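Local coordinates for diol-dehydratase (Roseburia inulinivorans, PDB 5I2A), which probably dehydrates 1,2-propanediol as a B12-independent lyase of the glycyl radical enzyme family, at residues Tyr311-Ile316 with Cys367-Glu372; His373-Met378 with Thr401-Gly406; Ser809-Arg814 with Ala820-Leu825. All coordinates share one frame; numbering follows the deposited sequence.

Contact 1: Tyr311-Ile316 with Cys367-Glu372; sequences YAQELI and CITASE
Gln313 reaches across to Thr369 and Ala370 with its terminal amide, a worked example of how one long polar residue can be set into the packing of two helices. Its CG lies anti to the backbone N (chi1 -175°), and a bend at chi2 of 69° then swings the amide toward the second helix. The amide carbon comes up against the methyl branch of the threonine, with Gln313 CD 3.7 Å from Thr369 CG2, and the two side chains cross obliquely. Gln313 NE2 also lies 3.5 Å from Ala370 N, but two donors meet there and the approach is mere packing. The same nitrogen is engaged by Asp317 OD1, one turn further along its own helix, and by the carbonyl O of Met366, so the rotation of the amide is fixed. Its other end is held through solvent: a water donates to Gln313 OE1 at 2.8 Å and also bonds Thr369 OG1 at 2.8 Å. That hydroxyl is further hydrogen-bonded to Arg396 NH2. The helices involved, 309-323 and 362-374, pass at 60° with a closest axis distance of 9.6 Å between the short segments. Helix 362-374 links the adjacent parallel strands 346-350 and 380-385, a beta-alpha-beta crossover within the pyruvate formate lyase-like fold, and helix 309-323 packs on it. Where the glutamine leaves off, the contact turns apolar. Ile316 points its CB toward the other helix and offers its shorter branch, CG2, which meets Ala370 CB at 3.6 Å, methyl against methyl. The small alanine thus takes both an aliphatic neighbour and the amide nitrogen against its CB, while Ile316 additionally touches Leu363 and Met366 on earlier turns of helix 362-374.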
loop_
_atom_site.group_PDB
_atom_site.type_symbol
_atom_site.label_atom_id
_atom_site.label_comp_id
_atom_site.label_asym_id
_atom_site.label_seq_id
_atom_site.Cartn_x
_atom_site.Cartn_y
_atom_site.Cartn_z
ATOM N N TYR A 311 -29.714 -39.803 -11.119
ATOM C CA TYR A 311 -28.521 -39.587 -10.311
ATOM C C TYR A 311 -28.040 -38.148 -10.438
ATOM O O TYR A 311 -27.566 -37.558 -9.462
ATOM C CB TYR A 311 -27.401 -40.546 -10.708
ATOM C CG TYR A 311 -26.221 -40.485 -9.764
ATOM C CD1 TYR A 311 -26.375 -40.784 -8.415
ATOM C CD2 TYR A 311 -24.959 -40.127 -10.217
ATOM C CE1 TYR A 311 -25.305 -40.739 -7.545
ATOM C CE2 TYR A 311 -23.879 -40.076 -9.352
ATOM C CZ TYR A 311 -24.062 -40.379 -8.020
ATOM O OH TYR A 311 -23.003 -40.317 -7.159
ATOM N N ALA A 312 -28.165 -37.598 -11.641
ATOM C CA ALA A 312 -27.847 -36.196 -11.875
ATOM C C ALA A 312 -28.702 -35.292 -10.985
ATOM O O ALA A 312 -28.190 -34.351 -10.387
ATOM C CB ALA A 312 -28.040 -35.834 -13.336
ATOM N N GLN A 313 -29.996 -35.591 -10.896
ATOM C CA GLN A 313 -30.906 -34.819 -10.060
ATOM C C GLN A 313 -30.510 -34.968 -8.603
ATOM O O GLN A 313 -30.542 -34.003 -7.843
ATOM C CB GLN A 313 -32.362 -35.259 -10.246
ATOM C CG GLN A 313 -33.365 -34.388 -9.487
ATOM C CD GLN A 313 -33.467 -32.978 -10.078
ATOM O OE1 GLN A 313 -33.776 -32.804 -11.258
ATOM N NE2 GLN A 313 -33.188 -31.971 -9.260
ATOM N N GLU A 314 -30.132 -36.181 -8.216
ATOM C CA GLU A 314 -29.736 -36.427 -6.841
ATOM C C GLU A 314 -28.487 -35.612 -6.485
ATOM O O GLU A 314 -28.393 -35.048 -5.393
ATOM C CB GLU A 314 -29.476 -37.917 -6.598
ATOM C CG GLU A 314 -29.289 -38.247 -5.117
ATOM C CD GLU A 314 -29.103 -39.741 -4.860
ATOM O OE1 GLU A 314 -28.716 -40.459 -5.796
ATOM O OE2 GLU A 314 -29.329 -40.184 -3.721
ATOM N N LEU A 315 -27.536 -35.553 -7.413
ATOM C CA LEU A 315 -26.314 -34.776 -7.203
ATOM C C LEU A 315 -26.628 -33.284 -7.046
ATOM O O LEU A 315 -26.114 -32.624 -6.151
ATOM C CB LEU A 315 -25.334 -34.990 -8.354
ATOM C CG LEU A 315 -24.622 -36.346 -8.424
ATOM C CD1 LEU A 315 -23.916 -36.511 -9.763
ATOM C CD2 LEU A 315 -23.638 -36.538 -7.274
ATOM N N ILE A 316 -27.483 -32.763 -7.917
ATOM C CA ILE A 316 -27.864 -31.364 -7.857
ATOM C C ILE A 316 -28.601 -31.072 -6.543
ATOM O O ILE A 316 -28.329 -30.066 -5.876
ATOM C CB ILE A 316 -28.731 -30.977 -9.063
ATOM C CG1 ILE A 316 -27.905 -31.089 -10.349
ATOM C CG2 ILE A 316 -29.269 -29.572 -8.898
ATOM C CD1 ILE A 316 -28.718 -30.884 -11.634
ATOM N N CYS A 367 -32.640 -27.569 -12.031
ATOM C CA CYS A 367 -32.350 -26.609 -10.963
ATOM C C CYS A 367 -33.641 -26.175 -10.263
ATOM O O CYS A 367 -33.697 -26.062 -9.044
ATOM C CB CYS A 367 -31.600 -25.398 -11.526
ATOM S SG CYS A 367 -29.905 -25.771 -12.056
ATOM N N ILE A 368 -34.688 -25.946 -11.041
ATOM C CA ILE A 368 -35.984 -25.621 -10.469
ATOM C C ILE A 368 -36.517 -26.798 -9.619
ATOM O O ILE A 368 -37.041 -26.610 -8.524
ATOM C CB ILE A 368 -36.994 -25.262 -11.568
ATOM C CG1 ILE A 368 -36.556 -23.987 -12.290
ATOM C CG2 ILE A 368 -38.377 -25.080 -10.984
ATOM C CD1 ILE A 368 -37.431 -23.609 -13.467
ATOM N N THR A 369 -36.345 -28.011 -10.122
ATOM C CA THR A 369 -36.792 -29.204 -9.409
ATOM C C THR A 369 -36.030 -29.343 -8.096
ATOM O O THR A 369 -36.604 -29.705 -7.063
ATOM C CB THR A 369 -36.612 -30.479 -10.268
ATOM O OG1 THR A 369 -37.489 -30.429 -11.402
ATOM C CG2 THR A 369 -36.929 -31.735 -9.461
ATOM N N ALA A 370 -34.737 -29.049 -8.130
ATOM C CA ALA A 370 -33.924 -29.194 -6.934
ATOM C C ALA A 370 -34.406 -28.251 -5.827
ATOM O O ALA A 370 -34.438 -28.628 -4.661
ATOM C CB ALA A 370 -32.446 -28.959 -7.248
ATOM N N SER A 371 -34.815 -27.046 -6.194
ATOM C CA SER A 371 -35.410 -26.128 -5.221
ATOM C C SER A 371 -36.704 -26.699 -4.615
ATOM O O SER A 371 -36.995 -26.496 -3.442
ATOM C CB SER A 371 -35.688 -24.777 -5.879
ATOM O OG SER A 371 -34.484 -24.098 -6.178
ATOM N N GLU A 372 -37.481 -27.409 -5.426
ATOM C CA GLU A 372 -38.710 -28.029 -4.938
ATOM C C GLU A 372 -38.377 -29.230 -4.048
ATOM O O GLU A 372 -38.967 -29.405 -2.993
ATOM C CB GLU A 372 -39.599 -28.449 -6.115
ATOM C CG GLU A 372 -40.980 -28.893 -5.741
ATOM C CD GLU A 372 -41.916 -28.919 -6.948
ATOM O OE1 GLU A 372 -41.423 -29.029 -8.098
ATOM O OE2 GLU A 372 -43.145 -28.814 -6.747
HETATM O O HOH W 1 -36.245 -32.583 -12.657
#

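Contact 2: His373-Met378 with Thr401-Gly406; sequences HVFLPM and TRTGIG
The ring of Phe375 carries Ile405 on one face and Thr403 along its rim, the two coming from the same short turn. Over the face, Ile405 CD1 stands 3.7 Å from the centroid of the Phe375 ring and only 6° off its normal, a CH-pi contact aimed almost exactly at the ring centre. The isoleucine achieves this with an extended chain, CG1 anti to the backbone N (chi1 -160°), running in from the far end of the ring: Ile405 CB lies 3.8 Å from Phe375 CZ, and the two side chains slide past each other in opposite directions. Thr403 CB sits in the ring plane at the edge, 3.9 Å from Phe375 CE1. The threonine hydroxyl, 3.6 Å from Phe375 CE1 at Thr403 OG1, is occupied within its own chain turn: it bonds the carbonyl O of Leu400 and accepts a weak bond from Ile405 N at 3.3 Å. That weak bond links the residue beside the ring to the one over its face.

The backbone illustrates how helices are brought to an end. Phe375 and Gly404 are each the first residue to leave helical geometry, both with positive phi. At Gly404 a side chain would run into the preceding carbonyl oxygen, whereas Phe375 adopts the left-handed conformation despite its bulk and turns its ring toward Thr403 and Ile405. Gly404 N is bonded to Thr401 O at 2.9 Å.

Each segment takes in the end of a helix and the start of the link to the parallel strand that follows it, helix 362-374 into strand 380-385 and helix 391-402 into strand 409-412. Ile812 of strand 812-814 touches Phe375, Pro377 and Ile405, while helix 14-22 packs against Val374 and Leu376.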
loop_
_atom_site.group_PDB
_atom_site.type_symbol
_atom_site.label_atom_id
_atom_site.label_comp_id
_atom_site.label_asym_id
_atom_site.label_seq_id
_atom_site.Cartn_x
_atom_site.Cartn_y
_atom_site.Cartn_z
ATOM N N HIS A 373 -37.412 -30.038 -4.475
ATOM C CA HIS A 373 -36.981 -31.207 -3.714
ATOM C C HIS A 373 -36.438 -30.843 -2.331
ATOM O O HIS A 373 -36.875 -31.379 -1.315
ATOM C CB HIS A 373 -35.900 -31.979 -4.477
ATOM C CG HIS A 373 -36.423 -32.840 -5.586
ATOM N ND1 HIS A 373 -35.598 -33.640 -6.353
ATOM C CD2 HIS A 373 -37.672 -33.013 -6.074
ATOM C CE1 HIS A 373 -36.324 -34.284 -7.248
ATOM N NE2 HIS A 373 -37.586 -33.920 -7.101
ATOM N N VAL A 374 -35.471 -29.934 -2.300
ATOM C CA VAL A 374 -34.789 -29.611 -1.055
ATOM C C VAL A 374 -35.636 -28.658 -0.228
ATOM O O VAL A 374 -35.676 -28.761 0.983
ATOM C CB VAL A 374 -33.388 -29.009 -1.330
ATOM C CG1 VAL A 374 -32.706 -28.598 -0.038
ATOM C CG2 VAL A 374 -32.531 -30.035 -2.083
ATOM N N PHE A 375 -36.318 -27.745 -0.912
ATOM C CA PHE A 375 -37.225 -26.773 -0.305
ATOM C C PHE A 375 -36.614 -26.004 0.872
ATOM O O PHE A 375 -37.268 -25.792 1.891
ATOM C CB PHE A 375 -38.533 -27.452 0.136
ATOM C CG PHE A 375 -39.762 -26.620 -0.139
ATOM C CD1 PHE A 375 -40.421 -26.716 -1.352
ATOM C CD2 PHE A 375 -40.230 -25.717 0.796
ATOM C CE1 PHE A 375 -41.536 -25.944 -1.614
ATOM C CE2 PHE A 375 -41.338 -24.940 0.538
ATOM C CZ PHE A 375 -41.992 -25.049 -0.670
ATOM N N LEU A 376 -35.367 -25.572 0.702
ATOM C CA LEU A 376 -34.660 -24.771 1.701
ATOM C C LEU A 376 -34.478 -23.344 1.158
ATOM O O LEU A 376 -34.735 -23.107 -0.016
ATOM C CB LEU A 376 -33.313 -25.415 2.028
ATOM C CG LEU A 376 -33.419 -26.639 2.939
ATOM C CD1 LEU A 376 -32.020 -27.173 3.252
ATOM C CD2 LEU A 376 -34.199 -26.295 4.223
ATOM N N PRO A 377 -34.046 -22.389 2.004
ATOM C CA PRO A 377 -33.906 -21.014 1.507
ATOM C C PRO A 377 -32.896 -20.834 0.367
ATOM O O PRO A 377 -33.141 -20.041 -0.525
ATOM C CB PRO A 377 -33.433 -20.253 2.745
ATOM C CG PRO A 377 -34.042 -21.012 3.881
ATOM C CD PRO A 377 -33.921 -22.449 3.470
ATOM N N MET A 378 -31.781 -21.550 0.413
ATOM C CA MET A 378 -30.716 -21.360 -0.562
ATOM C C MET A 378 -30.686 -22.535 -1.535
ATOM O O MET A 378 -31.117 -23.624 -1.182
ATOM C CB MET A 378 -29.366 -21.202 0.158
ATOM C CG MET A 378 -29.397 -20.125 1.266
ATOM S SD MET A 378 -27.793 -19.355 1.624
ATOM C CE MET A 378 -27.334 -20.132 3.173
ATOM N N THR A 401 -43.029 -20.962 -8.017
ATOM C CA THR A 401 -43.470 -19.787 -7.279
ATOM C C THR A 401 -44.788 -20.066 -6.550
ATOM O O THR A 401 -44.985 -19.638 -5.419
ATOM C CB THR A 401 -43.626 -18.572 -8.205
ATOM O OG1 THR A 401 -42.384 -18.327 -8.868
ATOM C CG2 THR A 401 -44.023 -17.334 -7.414
ATOM N N ARG A 402 -45.671 -20.812 -7.203
ATOM C CA ARG A 402 -46.962 -21.166 -6.632
ATOM C C ARG A 402 -46.821 -21.935 -5.310
ATOM O O ARG A 402 -47.679 -21.826 -4.452
ATOM C CB ARG A 402 -47.766 -21.990 -7.646
ATOM C CG ARG A 402 -49.159 -22.409 -7.192
ATOM C CD ARG A 402 -49.512 -23.698 -7.914
ATOM N NE ARG A 402 -50.319 -23.452 -9.070
ATOM C CZ ARG A 402 -50.439 -24.257 -10.119
ATOM N NH1 ARG A 402 -49.761 -25.397 -10.224
ATOM N NH2 ARG A 402 -51.243 -23.883 -11.087
ATOM N N THR A 403 -45.735 -22.689 -5.135
ATOM C CA THR A 403 -45.548 -23.408 -3.873
ATOM C C THR A 403 -45.388 -22.468 -2.689
ATOM O O THR A 403 -45.469 -22.910 -1.550
ATOM C CB THR A 403 -44.317 -24.339 -3.879
ATOM O OG1 THR A 403 -43.129 -23.547 -3.840
ATOM C CG2 THR A 403 -44.313 -25.288 -5.095
ATOM N N GLY A 404 -45.135 -21.183 -2.947
ATOM C CA GLY A 404 -44.953 -20.233 -1.859
ATOM C C GLY A 404 -43.513 -20.056 -1.389
ATOM O O GLY A 404 -43.225 -19.236 -0.514
ATOM N N ILE A 405 -42.601 -20.811 -1.988
ATOM C CA ILE A 405 -41.202 -20.768 -1.602
ATOM C C ILE A 405 -40.498 -19.455 -2.015
ATOM O O ILE A 405 -39.389 -19.178 -1.561
ATOM C CB ILE A 405 -40.445 -21.976 -2.190
ATOM C CG1 ILE A 405 -39.153 -22.238 -1.421
ATOM C CG2 ILE A 405 -40.202 -21.802 -3.691
ATOM C CD1 ILE A 405 -38.432 -23.468 -1.877
ATOM N N GLY A 406 -41.150 -18.651 -2.855
ATOM C CA GLY A 406 -40.639 -17.345 -3.222
ATOM C C GLY A 406 -39.646 -17.380 -4.369
ATOM O O GLY A 406 -39.023 -16.372 -4.688
#

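Contact 3: Ser809-Arg814 with Ala820-Leu825; sequences SGLIVR and ALFTTL
Leu811 and Phe822 lie side by side and point the same way, Leu811 CD2 resting 3.9 Å from Phe822 CB. Val813 meets the same aromatic residue at an angle: Val813 CG1 approaches Phe822 CD1 to 3.7 Å, while its other methyl, CG2, sits in the ring plane at the edge. With CG anti to the backbone N (chi1 -172°), the phenylalanine is directed at these two neighbours and on to Ala801 and Ile834 of the surrounding helices. Replacing Phe822 by an alanine would probably open a gap beside Leu811 and Val813 and strip the Leu811 side chain of its aromatic neighbour. Ile812 and Leu821, a non-hydrogen-bonded pair, share the face opposite Val813 and Ala820; their side chains cross at an angle, and the ends meet at 3.6 Å between Ile812 CD1 and Leu821 CD2.

Backbone bonds set this register. Val813 and Ala820 form a hydrogen-bonded pair, Val813 N to Ala820 O at 2.9 Å and Ala820 N to Val813 O at 3.0 Å. Beyond it, Phe822 N donates to Leu811 O at 2.9 Å; a water also donates to that oxygen and accepts from Thr823 N. The chain then curls into a 3-10 turn, where Leu821 O takes bonds from both the N and the OG1 of Thr824, the hydroxyl on a lone pair at 2.7 Å.

Such pairing is that of an antiparallel beta hairpin, strands 812-814 and 819-821, and its connecting loop carries Gly817, the predicted radical site of this glycyl radical enzyme, unmodified in this structure.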
loop_
_atom_site.group_PDB
_atom_site.type_symbol
_atom_site.label_atom_id
_atom_site.label_comp_id
_atom_site.label_asym_id
_atom_site.label_seq_id
_atom_site.Cartn_x
_atom_site.Cartn_y
_atom_site.Cartn_z
ATOM N N SER A 809 -42.197 -25.544 10.803
ATOM C CA SER A 809 -40.754 -25.534 10.853
ATOM C C SER A 809 -40.151 -25.472 9.446
ATOM O O SER A 809 -39.028 -25.027 9.283
ATOM C CB SER A 809 -40.242 -26.758 11.627
ATOM O OG SER A 809 -40.618 -27.962 10.996
ATOM N N GLY A 810 -40.915 -25.875 8.433
ATOM C CA GLY A 810 -40.423 -25.835 7.061
ATOM C C GLY A 810 -40.975 -24.699 6.210
ATOM O O GLY A 810 -40.684 -24.604 5.018
ATOM N N LEU A 811 -41.782 -23.839 6.809
ATOM C CA LEU A 811 -42.443 -22.788 6.043
ATOM C C LEU A 811 -41.425 -21.746 5.553
ATOM O O LEU A 811 -40.677 -21.197 6.347
ATOM C CB LEU A 811 -43.519 -22.110 6.882
ATOM C CG LEU A 811 -44.228 -20.942 6.197
ATOM C CD1 LEU A 811 -45.066 -21.451 5.019
ATOM C CD2 LEU A 811 -45.075 -20.192 7.195
ATOM N N ILE A 812 -41.396 -21.509 4.244
ATOM C CA ILE A 812 -40.510 -20.518 3.632
ATOM C C ILE A 812 -41.316 -19.292 3.219
ATOM O O ILE A 812 -42.424 -19.435 2.716
ATOM C CB ILE A 812 -39.794 -21.076 2.367
ATOM C CG1 ILE A 812 -39.054 -22.382 2.666
ATOM C CG2 ILE A 812 -38.892 -20.015 1.719
ATOM C CD1 ILE A 812 -37.661 -22.222 3.135
ATOM N N VAL A 813 -40.781 -18.091 3.434
ATOM C CA VAL A 813 -41.364 -16.908 2.808
ATOM C C VAL A 813 -40.302 -16.160 2.027
ATOM O O VAL A 813 -39.112 -16.300 2.300
ATOM C CB VAL A 813 -41.987 -15.936 3.815
ATOM C CG1 VAL A 813 -43.190 -16.572 4.503
ATOM C CG2 VAL A 813 -40.929 -15.455 4.833
ATOM N N ARG A 814 -40.748 -15.364 1.062
ATOM C CA ARG A 814 -39.878 -14.436 0.371
ATOM C C ARG A 814 -39.669 -13.212 1.238
ATOM O O ARG A 814 -40.646 -12.601 1.668
ATOM C CB ARG A 814 -40.470 -14.019 -0.978
ATOM C CG ARG A 814 -39.474 -13.289 -1.869
ATOM C CD ARG A 814 -38.276 -14.191 -2.201
ATOM N NE ARG A 814 -37.335 -13.574 -3.147
ATOM C CZ ARG A 814 -36.251 -14.176 -3.626
ATOM N NH1 ARG A 814 -35.944 -15.411 -3.241
ATOM N NH2 ARG A 814 -35.464 -13.542 -4.488
ATOM N N ALA A 820 -36.394 -17.249 3.100
ATOM C CA ALA A 820 -35.952 -17.654 4.415
ATOM C C ALA A 820 -37.028 -18.469 5.128
ATOM O O ALA A 820 -38.209 -18.426 4.761
ATOM C CB ALA A 820 -35.570 -16.431 5.237
ATOM N N LEU A 821 -36.609 -19.232 6.128
ATOM C CA LEU A 821 -37.552 -19.944 6.975
ATOM C C LEU A 821 -38.266 -18.922 7.864
ATOM O O LEU A 821 -37.625 -18.185 8.617
ATOM C CB LEU A 821 -36.829 -21.015 7.802
ATOM C CG LEU A 821 -36.370 -22.223 6.974
ATOM C CD1 LEU A 821 -35.300 -23.002 7.698
ATOM C CD2 LEU A 821 -37.579 -23.125 6.668
ATOM N N PHE A 822 -39.584 -18.860 7.734
ATOM C CA PHE A 822 -40.407 -17.861 8.427
ATOM C C PHE A 822 -40.203 -17.847 9.932
ATOM O O PHE A 822 -40.128 -16.777 10.546
ATOM C CB PHE A 822 -41.891 -18.093 8.130
ATOM C CG PHE A 822 -42.797 -17.004 8.651
ATOM C CD1 PHE A 822 -42.810 -15.753 8.067
ATOM C CD2 PHE A 822 -43.626 -17.236 9.731
ATOM C CE1 PHE A 822 -43.643 -14.746 8.541
ATOM C CE2 PHE A 822 -44.462 -16.242 10.209
ATOM C CZ PHE A 822 -44.470 -14.994 9.617
ATOM N N THR A 823 -40.122 -19.031 10.534
ATOM C CA THR A 823 -40.003 -19.086 11.982
ATOM C C THR A 823 -38.559 -18.853 12.445
ATOM O O THR A 823 -38.297 -18.915 13.630
ATOM C CB THR A 823 -40.518 -20.430 12.583
ATOM O OG1 THR A 823 -39.735 -21.524 12.099
ATOM C CG2 THR A 823 -41.986 -20.663 12.229
ATOM N N THR A 824 -37.625 -18.591 11.527
ATOM C CA THR A 824 -36.292 -18.142 11.954
ATOM C C THR A 824 -36.197 -16.620 11.916
ATOM O O THR A 824 -35.159 -16.050 12.221
ATOM C CB THR A 824 -35.138 -18.720 11.089
ATOM O OG1 THR A 824 -35.203 -18.187 9.758
ATOM C CG2 THR A 824 -35.190 -20.240 11.043
ATOM N N LEU A 825 -37.278 -15.965 11.520
ATOM C CA LEU A 825 -37.303 -14.513 11.464
ATOM C C LEU A 825 -37.905 -13.931 12.741
ATOM O O LEU A 825 -38.785 -14.546 13.353
ATOM C CB LEU A 825 -38.100 -14.043 10.248
ATOM C CG LEU A 825 -37.644 -14.608 8.902
ATOM C CD1 LEU A 825 -38.450 -14.001 7.768
ATOM C CD2 LEU A 825 -36.136 -14.372 8.677
HETATM O O HOH W 2 -37.792 -23.075 10.752
HETATM O O HOH W 3 -40.336 -21.611 9.074
#

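The three contacts follow one another along the chain and form a continuous path through the fold. Contacts 1 and 2 share helix 362-374, their centres 13 Å apart, and touch where Ser371 O meets Ile405 CD1 and Gln313 CG meets His373 CE1. Contact 3 comes much later in sequence, in the glycine radical region, yet its centre lies only about 10 Å from that of contact 2, with Ile812 packed on Pro377 and on the backbone of Phe375 and Ile405. Contacts 1 and 3, with centres 21 Å apart, do not touch. Contact 2 therefore joins helices 309-323 and 362-374 to the hairpin whose loop holds the predicted radical site, bringing the pyruvate formate lyase-like and glycine radical regions together.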